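Long-range contacts in beta-galactoside-binding lectin (Gallus gallus, PDB 1QMJ), which binds beta-galactosides such as lactose as a homodimeric galectin, although its physiological function is not yet known: residues A[15-20]-A[85-90]; A[24-29]-A[121-126]; A[33-38]-A[112-117]; A[75-80]-A[99-104]. All coordinates share one frame; numbering follows the deposited sequence.

Contact 1: residues A[15-20]-A[85-90]. With BME (beta-mercaptoethanol), chain D; BME (beta-mercaptoethanol), chain C.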
# COMPACT_ATOMS: atom_id res chain seq x y z
N CYS A 15 -9.37 -10.74 0.99
CA CYS A 15 -8.52 -10.91 -0.20
C CYS A 15 -7.64 -9.67 -0.41
O CYS A 15 -8.11 -8.53 -0.33
CB CYS A 15 -9.41 -11.12 -1.43
SG CYS A 15 -8.47 -11.11 -3.04
N VAL A 16 -6.38 -9.95 -0.69
CA VAL A 16 -5.37 -8.92 -0.97
C VAL A 16 -4.92 -9.08 -2.41
O VAL A 16 -4.37 -10.12 -2.80
CB VAL A 16 -4.16 -9.08 -0.05
CG1 VAL A 16 -3.00 -8.14 -0.41
CG2 VAL A 16 -4.47 -8.80 1.42
N LYS A 17 -5.18 -8.07 -3.19
CA LYS A 17 -4.83 -8.09 -4.61
C LYS A 17 -3.71 -7.11 -4.94
O LYS A 17 -3.80 -5.91 -4.64
CB LYS A 17 -6.03 -7.70 -5.46
CG LYS A 17 -7.22 -8.64 -5.32
CD LYS A 17 -8.36 -8.29 -6.27
CE LYS A 17 -9.41 -9.39 -6.39
NZ LYS A 17 -10.17 -9.31 -7.65
N VAL A 18 -2.69 -7.66 -5.55
CA VAL A 18 -1.53 -6.89 -5.98
C VAL A 18 -1.47 -6.91 -7.50
O VAL A 18 -1.30 -7.97 -8.12
CB VAL A 18 -0.23 -7.49 -5.43
CG1 VAL A 18 1.01 -6.75 -5.93
CG2 VAL A 18 -0.15 -7.46 -3.91
N LYS A 19 -1.63 -5.74 -8.07
CA LYS A 19 -1.58 -5.56 -9.52
C LYS A 19 -0.28 -4.86 -9.88
O LYS A 19 0.17 -3.96 -9.18
CB LYS A 19 -2.76 -4.70 -9.99
CG LYS A 19 -4.11 -5.16 -9.46
CD LYS A 19 -5.27 -4.31 -9.97
CE LYS A 19 -5.60 -4.58 -11.45
NZ LYS A 19 -4.60 -4.05 -12.37
N GLY A 20 0.30 -5.30 -10.97
CA GLY A 20 1.56 -4.72 -11.44
C GLY A 20 1.96 -5.31 -12.78
O GLY A 20 1.18 -6.01 -13.44
N GLU A 85 -2.18 -9.68 -12.00
CA GLU A 85 -2.87 -9.41 -10.73
C GLU A 85 -2.78 -10.67 -9.87
O GLU A 85 -3.23 -11.75 -10.27
CB GLU A 85 -4.35 -9.06 -10.96
CG GLU A 85 -5.09 -8.74 -9.65
CD GLU A 85 -6.51 -8.21 -9.86
OE1 GLU A 85 -7.30 -8.78 -10.71
OE2 GLU A 85 -6.93 -7.18 -9.19
N ILE A 86 -2.20 -10.50 -8.71
CA ILE A 86 -2.00 -11.59 -7.75
C ILE A 86 -2.94 -11.41 -6.55
O ILE A 86 -2.92 -10.39 -5.86
CB ILE A 86 -0.55 -11.57 -7.29
CG1 ILE A 86 0.44 -11.77 -8.45
CG2 ILE A 86 -0.23 -12.67 -6.27
CD1 ILE A 86 1.84 -11.23 -8.15
N CYS A 87 -3.76 -12.43 -6.34
CA CYS A 87 -4.74 -12.45 -5.24
C CYS A 87 -4.29 -13.43 -4.16
O CYS A 87 -4.00 -14.60 -4.43
CB CYS A 87 -6.10 -12.87 -5.77
SG CYS A 87 -6.82 -11.63 -6.97
N ILE A 88 -4.25 -12.91 -2.95
CA ILE A 88 -3.82 -13.67 -1.77
C ILE A 88 -4.89 -13.66 -0.67
O ILE A 88 -5.44 -12.61 -0.32
CB ILE A 88 -2.54 -13.05 -1.20
CG1 ILE A 88 -1.36 -13.15 -2.17
CG2 ILE A 88 -2.08 -13.72 0.09
CD1 ILE A 88 -0.20 -12.22 -1.79
N SER A 89 -5.13 -14.85 -0.18
CA SER A 89 -6.08 -15.12 0.91
C SER A 89 -5.51 -16.29 1.70
O SER A 89 -4.59 -16.99 1.25
CB SER A 89 -7.46 -15.47 0.35
OG SER A 89 -7.38 -16.56 -0.55
N PHE A 90 -6.06 -16.51 2.87
CA PHE A 90 -5.59 -17.60 3.72
C PHE A 90 -6.60 -17.92 4.81
O PHE A 90 -7.61 -17.21 4.98
CB PHE A 90 -4.27 -17.19 4.39
CG PHE A 90 -4.47 -16.25 5.58
CD1 PHE A 90 -4.81 -14.90 5.36
CD2 PHE A 90 -4.31 -16.72 6.89
CE1 PHE A 90 -5.00 -14.04 6.45
CE2 PHE A 90 -4.50 -15.86 7.98
CZ PHE A 90 -4.84 -14.52 7.76
C1 BME D . -10.18 -14.57 -3.30
C2 BME D . -9.22 -13.82 -4.25
O1 BME D . -9.44 -15.21 -2.28
S2 BME D . -7.89 -13.02 -3.30
C1 BME C . -6.48 -13.66 -10.17
C2 BME C . -7.39 -12.50 -9.78
O1 BME C . -5.48 -13.19 -11.05
S2 BME C . -8.04 -12.71 -8.10

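Contact 2: residues A[24-29]-A[121-126]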
# COMPACT_ATOMS: atom_id res chain seq x y z
N SER A 24 10.40 -6.50 -18.40
CA SER A 24 10.76 -7.22 -19.65
C SER A 24 12.18 -7.85 -19.59
O SER A 24 12.76 -8.22 -20.62
CB SER A 24 10.73 -6.26 -20.83
OG SER A 24 9.40 -5.84 -21.08
N ASP A 25 12.70 -7.96 -18.39
CA ASP A 25 14.04 -8.55 -18.16
C ASP A 25 14.16 -9.01 -16.72
O ASP A 25 15.25 -9.01 -16.13
CB ASP A 25 15.13 -7.53 -18.45
CG ASP A 25 14.78 -6.13 -17.95
OD1 ASP A 25 13.91 -5.42 -18.58
OD2 ASP A 25 15.35 -5.67 -16.89
N ALA A 26 13.01 -9.37 -16.21
CA ALA A 26 12.86 -9.82 -14.83
C ALA A 26 13.61 -11.13 -14.57
O ALA A 26 13.47 -12.11 -15.31
CB ALA A 26 11.38 -10.06 -14.52
N LYS A 27 14.39 -11.08 -13.50
CA LYS A 27 15.15 -12.23 -13.01
C LYS A 27 14.18 -13.09 -12.22
O LYS A 27 14.30 -14.32 -12.18
CB LYS A 27 16.26 -11.77 -12.07
CG LYS A 27 17.54 -11.30 -12.74
CD LYS A 27 18.63 -11.01 -11.71
CE LYS A 27 19.99 -10.67 -12.30
NZ LYS A 27 21.03 -10.52 -11.27
N GLY A 28 13.27 -12.34 -11.64
CA GLY A 28 12.19 -12.83 -10.80
C GLY A 28 11.77 -11.71 -9.84
O GLY A 28 12.41 -10.65 -9.78
N PHE A 29 10.72 -11.98 -9.12
CA PHE A 29 10.19 -11.05 -8.12
C PHE A 29 9.61 -11.88 -7.00
O PHE A 29 9.49 -13.11 -7.11
CB PHE A 29 9.11 -10.14 -8.73
CG PHE A 29 7.87 -10.88 -9.20
CD1 PHE A 29 7.85 -11.47 -10.47
CD2 PHE A 29 6.75 -10.96 -8.37
CE1 PHE A 29 6.71 -12.15 -10.90
CE2 PHE A 29 5.60 -11.64 -8.80
CZ PHE A 29 5.58 -12.24 -10.07
N GLU A 121 9.01 -7.18 -3.82
CA GLU A 121 10.41 -6.94 -4.19
C GLU A 121 10.77 -7.57 -5.53
O GLU A 121 10.01 -8.36 -6.10
CB GLU A 121 11.36 -7.42 -3.08
CG GLU A 121 11.25 -8.90 -2.75
CD GLU A 121 12.15 -9.31 -1.59
OE1 GLU A 121 12.07 -8.69 -0.51
OE2 GLU A 121 12.94 -10.27 -1.77
N GLY A 122 11.95 -7.20 -6.03
CA GLY A 122 12.40 -7.73 -7.30
C GLY A 122 11.95 -6.93 -8.50
O GLY A 122 11.61 -5.74 -8.40
N ASP A 123 11.94 -7.59 -9.65
CA ASP A 123 11.57 -6.96 -10.91
C ASP A 123 10.08 -6.97 -11.18
O ASP A 123 9.61 -7.59 -12.14
CB ASP A 123 12.33 -7.63 -12.04
CG ASP A 123 13.83 -7.63 -11.80
OD1 ASP A 123 14.40 -6.55 -11.56
OD2 ASP A 123 14.43 -8.72 -11.82
N PHE A 124 9.34 -6.26 -10.33
CA PHE A 124 7.89 -6.14 -10.47
C PHE A 124 7.56 -4.67 -10.24
O PHE A 124 8.15 -4.01 -9.38
CB PHE A 124 7.18 -7.01 -9.42
CG PHE A 124 5.70 -7.17 -9.66
CD1 PHE A 124 5.23 -7.93 -10.72
CD2 PHE A 124 4.77 -6.60 -8.79
CE1 PHE A 124 3.86 -8.12 -10.92
CE2 PHE A 124 3.40 -6.79 -8.98
CZ PHE A 124 2.95 -7.55 -10.05
N LYS A 125 6.67 -4.14 -11.06
CA LYS A 125 6.25 -2.76 -10.93
C LYS A 125 4.80 -2.75 -10.43
O LYS A 125 3.88 -3.14 -11.14
CB LYS A 125 6.35 -2.04 -12.28
CG LYS A 125 6.11 -0.55 -12.20
CD LYS A 125 5.84 0.04 -13.58
CE LYS A 125 4.51 -0.45 -14.15
NZ LYS A 125 3.33 -0.06 -13.32
N VAL A 126 4.63 -2.37 -9.17
CA VAL A 126 3.31 -2.30 -8.55
C VAL A 126 2.51 -1.14 -9.14
O VAL A 126 3.03 -0.03 -9.34
CB VAL A 126 3.42 -2.12 -7.01
CG1 VAL A 126 2.04 -2.19 -6.36
CG2 VAL A 126 4.32 -3.18 -6.42

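Contact 3: residues A[33-38]-A[112-117]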
# COMPACT_ATOMS: atom_id res chain seq x y z
N VAL A 33 4.24 -11.80 2.66
CA VAL A 33 3.16 -11.50 3.63
C VAL A 33 3.47 -12.22 4.94
O VAL A 33 3.98 -13.35 4.94
CB VAL A 33 1.79 -11.98 3.12
CG1 VAL A 33 1.30 -11.22 1.89
CG2 VAL A 33 1.77 -13.45 2.72
N GLY A 34 3.17 -11.57 6.05
CA GLY A 34 3.42 -12.14 7.39
C GLY A 34 3.19 -11.10 8.49
O GLY A 34 2.29 -10.26 8.40
N LYS A 35 4.05 -11.20 9.50
CA LYS A 35 4.02 -10.31 10.67
C LYS A 35 4.99 -9.14 10.46
O LYS A 35 4.66 -7.98 10.71
CB LYS A 35 4.42 -11.08 11.93
CG LYS A 35 3.28 -11.94 12.49
CD LYS A 35 1.97 -11.16 12.64
CE LYS A 35 0.80 -12.05 13.05
NZ LYS A 35 -0.49 -11.35 13.03
N ASP A 36 6.17 -9.51 10.00
CA ASP A 36 7.24 -8.55 9.69
C ASP A 36 8.23 -9.23 8.74
O ASP A 36 8.02 -10.38 8.32
CB ASP A 36 7.95 -8.07 10.96
CG ASP A 36 8.32 -9.18 11.93
OD1 ASP A 36 9.01 -10.19 11.52
OD2 ASP A 36 7.95 -9.10 13.17
N SER A 37 9.28 -8.52 8.42
CA SER A 37 10.31 -8.99 7.48
C SER A 37 11.04 -10.26 7.95
O SER A 37 11.63 -11.00 7.15
CB SER A 37 11.38 -7.91 7.26
OG SER A 37 11.70 -7.28 8.49
N SER A 38 11.00 -10.53 9.24
CA SER A 38 11.69 -11.72 9.80
C SER A 38 10.75 -12.93 9.92
O SER A 38 11.20 -14.08 9.99
CB SER A 38 12.24 -11.41 11.19
OG SER A 38 13.20 -10.36 11.11
N MET A 112 -0.36 -18.59 11.59
CA MET A 112 -0.67 -17.17 11.68
C MET A 112 -2.17 -16.97 11.42
O MET A 112 -2.77 -17.69 10.61
CB MET A 112 0.17 -16.42 10.65
CG MET A 112 0.52 -15.01 11.04
SD MET A 112 1.70 -14.32 9.87
CE MET A 112 3.16 -15.19 10.31
N GLU A 113 -2.78 -16.03 12.14
CA GLU A 113 -4.22 -15.75 11.98
C GLU A 113 -4.58 -14.40 11.36
O GLU A 113 -5.76 -14.08 11.21
CB GLU A 113 -4.97 -15.95 13.30
CG GLU A 113 -4.28 -15.38 14.54
CD GLU A 113 -3.59 -16.45 15.37
OE1 GLU A 113 -4.30 -17.30 15.95
OE2 GLU A 113 -2.34 -16.44 15.44
N LYS A 114 -3.57 -13.60 11.03
CA LYS A 114 -3.81 -12.31 10.40
C LYS A 114 -2.51 -11.82 9.78
O LYS A 114 -1.43 -12.17 10.25
CB LYS A 114 -4.32 -11.27 11.42
CG LYS A 114 -3.25 -10.42 12.07
CD LYS A 114 -3.83 -9.34 12.96
CE LYS A 114 -4.45 -9.93 14.22
NZ LYS A 114 -4.93 -8.86 15.15
N ILE A 115 -2.63 -11.07 8.69
CA ILE A 115 -1.46 -10.52 8.01
C ILE A 115 -1.35 -9.04 8.35
O ILE A 115 -2.31 -8.29 8.22
CB ILE A 115 -1.56 -10.70 6.47
CG1 ILE A 115 -1.30 -12.16 6.10
CG2 ILE A 115 -0.58 -9.78 5.75
CD1 ILE A 115 -1.66 -12.53 4.66
N GLN A 116 -0.17 -8.63 8.79
CA GLN A 116 0.06 -7.24 9.14
C GLN A 116 1.17 -6.64 8.31
O GLN A 116 1.43 -5.44 8.39
CB GLN A 116 0.43 -7.14 10.62
CG GLN A 116 -0.53 -7.83 11.55
CD GLN A 116 -0.09 -7.74 12.99
OE1 GLN A 116 0.92 -8.34 13.38
NE2 GLN A 116 -0.83 -6.99 13.79
N TYR A 117 1.82 -7.48 7.51
CA TYR A 117 2.95 -7.04 6.70
C TYR A 117 2.84 -7.59 5.28
O TYR A 117 2.49 -8.75 5.08
CB TYR A 117 4.24 -7.54 7.37
CG TYR A 117 5.52 -7.29 6.61
CD1 TYR A 117 5.99 -8.21 5.66
CD2 TYR A 117 6.29 -6.15 6.86
CE1 TYR A 117 7.20 -8.00 4.99
CE2 TYR A 117 7.49 -5.93 6.20
CZ TYR A 117 7.94 -6.86 5.27
OH TYR A 117 9.13 -6.63 4.61

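Contact 4: residues A[75-80]-A[99-104]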
# COMPACT_ATOMS: atom_id res chain seq x y z
N ASP A 75 3.93 -25.48 -12.02
CA ASP A 75 3.36 -24.46 -12.94
C ASP A 75 4.05 -23.11 -12.78
O ASP A 75 4.40 -22.69 -11.67
CB ASP A 75 1.88 -24.27 -12.65
CG ASP A 75 1.06 -25.54 -12.90
OD1 ASP A 75 0.80 -25.91 -14.10
OD2 ASP A 75 0.64 -26.24 -11.90
N PHE A 76 4.22 -22.47 -13.93
CA PHE A 76 4.85 -21.14 -14.03
C PHE A 76 4.08 -20.30 -15.07
O PHE A 76 4.56 -20.07 -16.19
CB PHE A 76 6.30 -21.28 -14.47
CG PHE A 76 7.11 -19.99 -14.26
CD1 PHE A 76 7.48 -19.60 -12.96
CD2 PHE A 76 7.47 -19.21 -15.36
CE1 PHE A 76 8.22 -18.42 -12.77
CE2 PHE A 76 8.20 -18.03 -15.17
CZ PHE A 76 8.58 -17.64 -13.88
N PRO A 77 2.85 -19.86 -14.72
CA PRO A 77 2.01 -19.03 -15.60
C PRO A 77 2.53 -17.61 -15.81
O PRO A 77 1.70 -16.69 -16.06
CB PRO A 77 0.71 -18.89 -14.85
CG PRO A 77 0.86 -19.60 -13.52
CD PRO A 77 2.24 -20.18 -13.43
N PHE A 78 3.82 -17.38 -15.72
CA PHE A 78 4.34 -15.99 -15.88
C PHE A 78 5.34 -15.85 -17.04
O PHE A 78 6.06 -16.79 -17.39
CB PHE A 78 5.07 -15.54 -14.60
CG PHE A 78 4.22 -15.68 -13.33
CD1 PHE A 78 3.22 -14.74 -13.04
CD2 PHE A 78 4.45 -16.75 -12.45
CE1 PHE A 78 2.45 -14.87 -11.87
CE2 PHE A 78 3.68 -16.87 -11.28
CZ PHE A 78 2.68 -15.93 -10.99
N GLN A 79 5.33 -14.64 -17.58
CA GLN A 79 6.20 -14.22 -18.68
C GLN A 79 6.62 -12.77 -18.45
O GLN A 79 5.84 -11.96 -17.92
CB GLN A 79 5.46 -14.34 -20.02
CG GLN A 79 5.12 -15.79 -20.39
CD GLN A 79 4.35 -15.91 -21.71
OE1 GLN A 79 3.55 -15.03 -22.04
NE2 GLN A 79 4.55 -16.95 -22.50
N GLN A 80 7.84 -12.46 -18.85
CA GLN A 80 8.40 -11.11 -18.69
C GLN A 80 7.62 -10.10 -19.55
O GLN A 80 7.28 -10.39 -20.71
CB GLN A 80 9.86 -11.08 -19.13
CG GLN A 80 10.77 -11.96 -18.26
CD GLN A 80 12.13 -12.23 -18.92
OE1 GLN A 80 13.15 -12.23 -18.23
NE2 GLN A 80 12.20 -12.46 -20.22
N VAL A 99 -3.70 -16.43 -9.61
CA VAL A 99 -3.38 -15.66 -10.79
C VAL A 99 -4.35 -16.11 -11.87
O VAL A 99 -5.07 -17.11 -11.67
CB VAL A 99 -1.94 -15.91 -11.25
CG1 VAL A 99 -0.89 -15.37 -10.28
CG2 VAL A 99 -1.61 -17.40 -11.43
N PRO A 100 -4.66 -15.44 -12.83
CA PRO A 100 -5.70 -15.90 -13.76
C PRO A 100 -5.69 -17.37 -14.23
O PRO A 100 -6.75 -17.97 -14.42
CB PRO A 100 -5.58 -14.91 -14.92
CG PRO A 100 -4.13 -14.48 -14.87
CD PRO A 100 -3.91 -14.30 -13.39
N GLU A 101 -4.50 -17.96 -14.37
CA GLU A 101 -4.40 -19.34 -14.86
C GLU A 101 -4.30 -20.43 -13.80
O GLU A 101 -4.91 -21.50 -13.94
CB GLU A 101 -3.20 -19.48 -15.81
CG GLU A 101 -3.02 -18.34 -16.80
CD GLU A 101 -2.00 -17.30 -16.34
OE1 GLU A 101 -2.10 -16.81 -15.19
OE2 GLU A 101 -1.10 -16.97 -17.14
N VAL A 102 -3.52 -20.18 -12.76
CA VAL A 102 -3.30 -21.17 -11.72
C VAL A 102 -3.51 -20.65 -10.30
O VAL A 102 -3.37 -19.46 -10.03
CB VAL A 102 -1.84 -21.69 -11.79
CG1 VAL A 102 -1.66 -22.90 -10.91
CG2 VAL A 102 -1.45 -22.01 -13.22
N GLU A 103 -3.86 -21.56 -9.41
CA GLU A 103 -4.01 -21.24 -8.01
C GLU A 103 -2.91 -22.03 -7.31
O GLU A 103 -2.78 -23.24 -7.52
CB GLU A 103 -5.37 -21.67 -7.47
CG GLU A 103 -5.48 -21.57 -5.96
CD GLU A 103 -6.82 -22.03 -5.42
OE1 GLU A 103 -7.01 -23.25 -5.27
OE2 GLU A 103 -7.68 -21.16 -5.16
N PHE A 104 -2.09 -21.33 -6.54
CA PHE A 104 -1.00 -21.94 -5.80
C PHE A 104 -1.45 -22.04 -4.36
O PHE A 104 -2.18 -21.19 -3.87
CB PHE A 104 0.26 -21.08 -5.90
CG PHE A 104 0.82 -21.01 -7.30
CD1 PHE A 104 1.53 -22.08 -7.84
CD2 PHE A 104 0.66 -19.86 -8.07
CE1 PHE A 104 2.08 -22.01 -9.12
CE2 PHE A 104 1.21 -19.78 -9.36
CZ PHE A 104 1.91 -20.86 -9.89

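Contact 1: residues A[15-20]-A[85-90]
Val16 and Val18 sit opposite Ile88 and Ile86, and each of the two pairs is closed by a reciprocal set of backbone hydrogen bonds. The straightest runs from Ile86 N to Val18 O (2.7 Å, 177°). Between them Lys17 and Cys87 form a non-hydrogen-bonded pair, where Lys17 CG lies 3.4 Å from Cys87 SG. The four aliphatic side chains lie on the buried, tightly enclosed face. There Ile86 packs on Phe29, Ile88 on Val31 and Val33 of strand 29-33, and Val18 on Phe124.

The other face is partly exposed, and its charged ends are not in contact. Glu85 CG is anti to the backbone N (chi1 -179°), and at the end of the extended chain OE2 reaches Lys17 CD and Lys19 CD, both at 3.4 Å. It meets these methylenes rather than the ammonium groups: Lys17 NZ stays 4.2 Å from Glu85 OE2, beyond salt-bridge range. Cys15 and Cys87 each carry a disulphide-linked beta-mercaptoethanol, probably from the crystallisation liquor. One of these hydroxyls donates to Glu85 O, and the other accepts from Ser89 OG. These are two inner strands in the five-stranded sheet of the galectin beta-sandwich, their apolar face turned to the facing sheet.

Contact 2: residues A[24-29]-A[121-126]
Lys27 N donates to Asp123 OD2 over 2.9 Å in a nearly straight bond (170°). It reaches the carboxylate on its anti side, 28° out of plane, so a side chain supplies the acceptor for this loop N-H. A second bond runs the other way, from Asp123 N to Gly28 O (3.1 Å). Asp123 therefore takes part twice, once through its carboxylate and once through its backbone, while Ala26 CB packs on Asp123 CB at 3.6 Å. Phe124 N has a weak bond back to Gly122 O, closing the inverse gamma turn centred on Asp123. Outside the pair, further backbone bonds join Lys27 to Phe48 and Asp49 and Asp123 to Leu23; Phe29 O accepts from Asn45 ND2, and Glu121 OE1 from Asn32 ND2, weakly.

Gly122, which has no side chain, lets Phe29 CA come to 4.1 Å from Gly122 CA in a non-hydrogen-bonded pair. The Phe29 ring makes an offset stack with that of Phe124, centroids 4.8 Å apart and planes at 21°. Phe124 CD1 sits over the centre of the Phe29 ring. The stack lies between the sheets: Ile22 of strand 16-22 touches both side chains, and Ile86 and Val84 of strand 83-90 touch Phe29 and Phe124 respectively, just where strand 117-122 turns over into strand 124-131.

Contact 3: residues A[33-38]-A[112-117]
The Tyr117 ring lies flat beneath the backbone at Asp36 and Ser37: Ser37 N is 3.7 Å above the ring plane and Asp36 C 3.8 Å, both over its centre. Tyr117 CB passes Lys35 O at 3.4 Å; CG, anti to the backbone N (chi1 175°), then lies by Asp36 CA, and Tyr117 OH ends near Ser37 CB. Asp36 OD1 accepts from Ser38 N, an Asx turn that shapes this overlying backbone.

Gly34 O is gripped twice. Gln116 N approaches it nearly along the C=O axis, and Tyr117 N comes from above the carbonyl plane, each at 3.0 Å. In return Gly34 N donates to Tyr117 O.

Farther along, Lys35 bends at chi2 (-50°) and runs antiparallel past Met112, with Lys35 CE 3.6 Å from Met112 CG. Its ammonium group ends on Lys114 O, with Lys35 NZ 3.0 Å from that oxygen and above its carbonyl plane. A weak bond to Gln116 OE1 adds to this. On the buried side Ile115 CD1 meets Val33 CB at 3.8 Å; Val33 packs on Ile88 and Ile115 on Phe90, both of the other sheet. Two residues, Gln116 and Tyr117, stand against the single Gly34, which makes a classic beta bulge where strand 117-122 begins beside strand 29-33 in the galectin sandwich.

Contact 4: residues A[75-80]-A[99-104]
Pro77 is the hub, with its ring pushed against Val102, Phe104, Val99 and Glu101. It crosses Val102 at about a right angle, and here the packing is tight: Pro77 CG to Val102 CG2 is only 3.4 Å. Both branches of Val102 also touch Asp75, and CG1, anti to the backbone N (chi1 -169°), lies over one face of the Phe104 ring, toward its rim.

Pro77 and Phe104 meet tip to tip, with Pro77 CD 3.6 Å from Phe104 CZ and near the plane of the ring, at its edge. That same edge also receives Asp75 O, which lies 3.5 Å from Phe104 CE1. Phe78 and Val99 again cross at about a right angle, and Val99 CG1 touches Phe78 at both CE1 and CZ, 3.7 Å from each. The other branch, Val99 CG2, reaches Pro77 CG. Phe78 and Phe104 approach each other more loosely, through their CE2 atoms.

Glu101 folds back at chi2 (97°) and lays its carboxylate against Pro77 CB. Its OE2 comes to 3.0 Å from Pro77 O, a meeting of two acceptors and not a bond. No hydrogen bond joins the two segments; the contacts are mainly apolar.

Within 99-104, Val99 N bonds to Val102 O in the turn linking strands 94-98 and 103-107. Phe78 and Phe104 both pack on Phe44 and Val57 of the facing sheet. The contact thus packs at the edge of the galectin beta-sandwich, where strand 103-107 is the outermost of its sheet, and Phe104 lies about 4 Å, side chain to side chain, from Lys73 of the predicted beta-galactoside site.

In the fold
Contacts 2 and 3 each join an early part of the chain to a late one, contact 3 nested inside the loop closed by contact 2, and 75-80 with 99-104 nested inside both. Contact 1 crosses all the others along the sequence. It also touches all of them: its centre lies about 16, 15 and 13 Å from those of contacts 2, 3 and 4. Its strands 16-22 and 83-90 are inner members of the five-stranded sheet, whose outermost strands, 124-131 and 103-107, reach contacts 2 and 4. Contacts 3 and 4, centres about 24 Å apart, lie on opposite sides of the chain's centre. Contact 1 thus builds the five-stranded sheet, contact 3 lies at the other, and contact 2 stacks a ring from each.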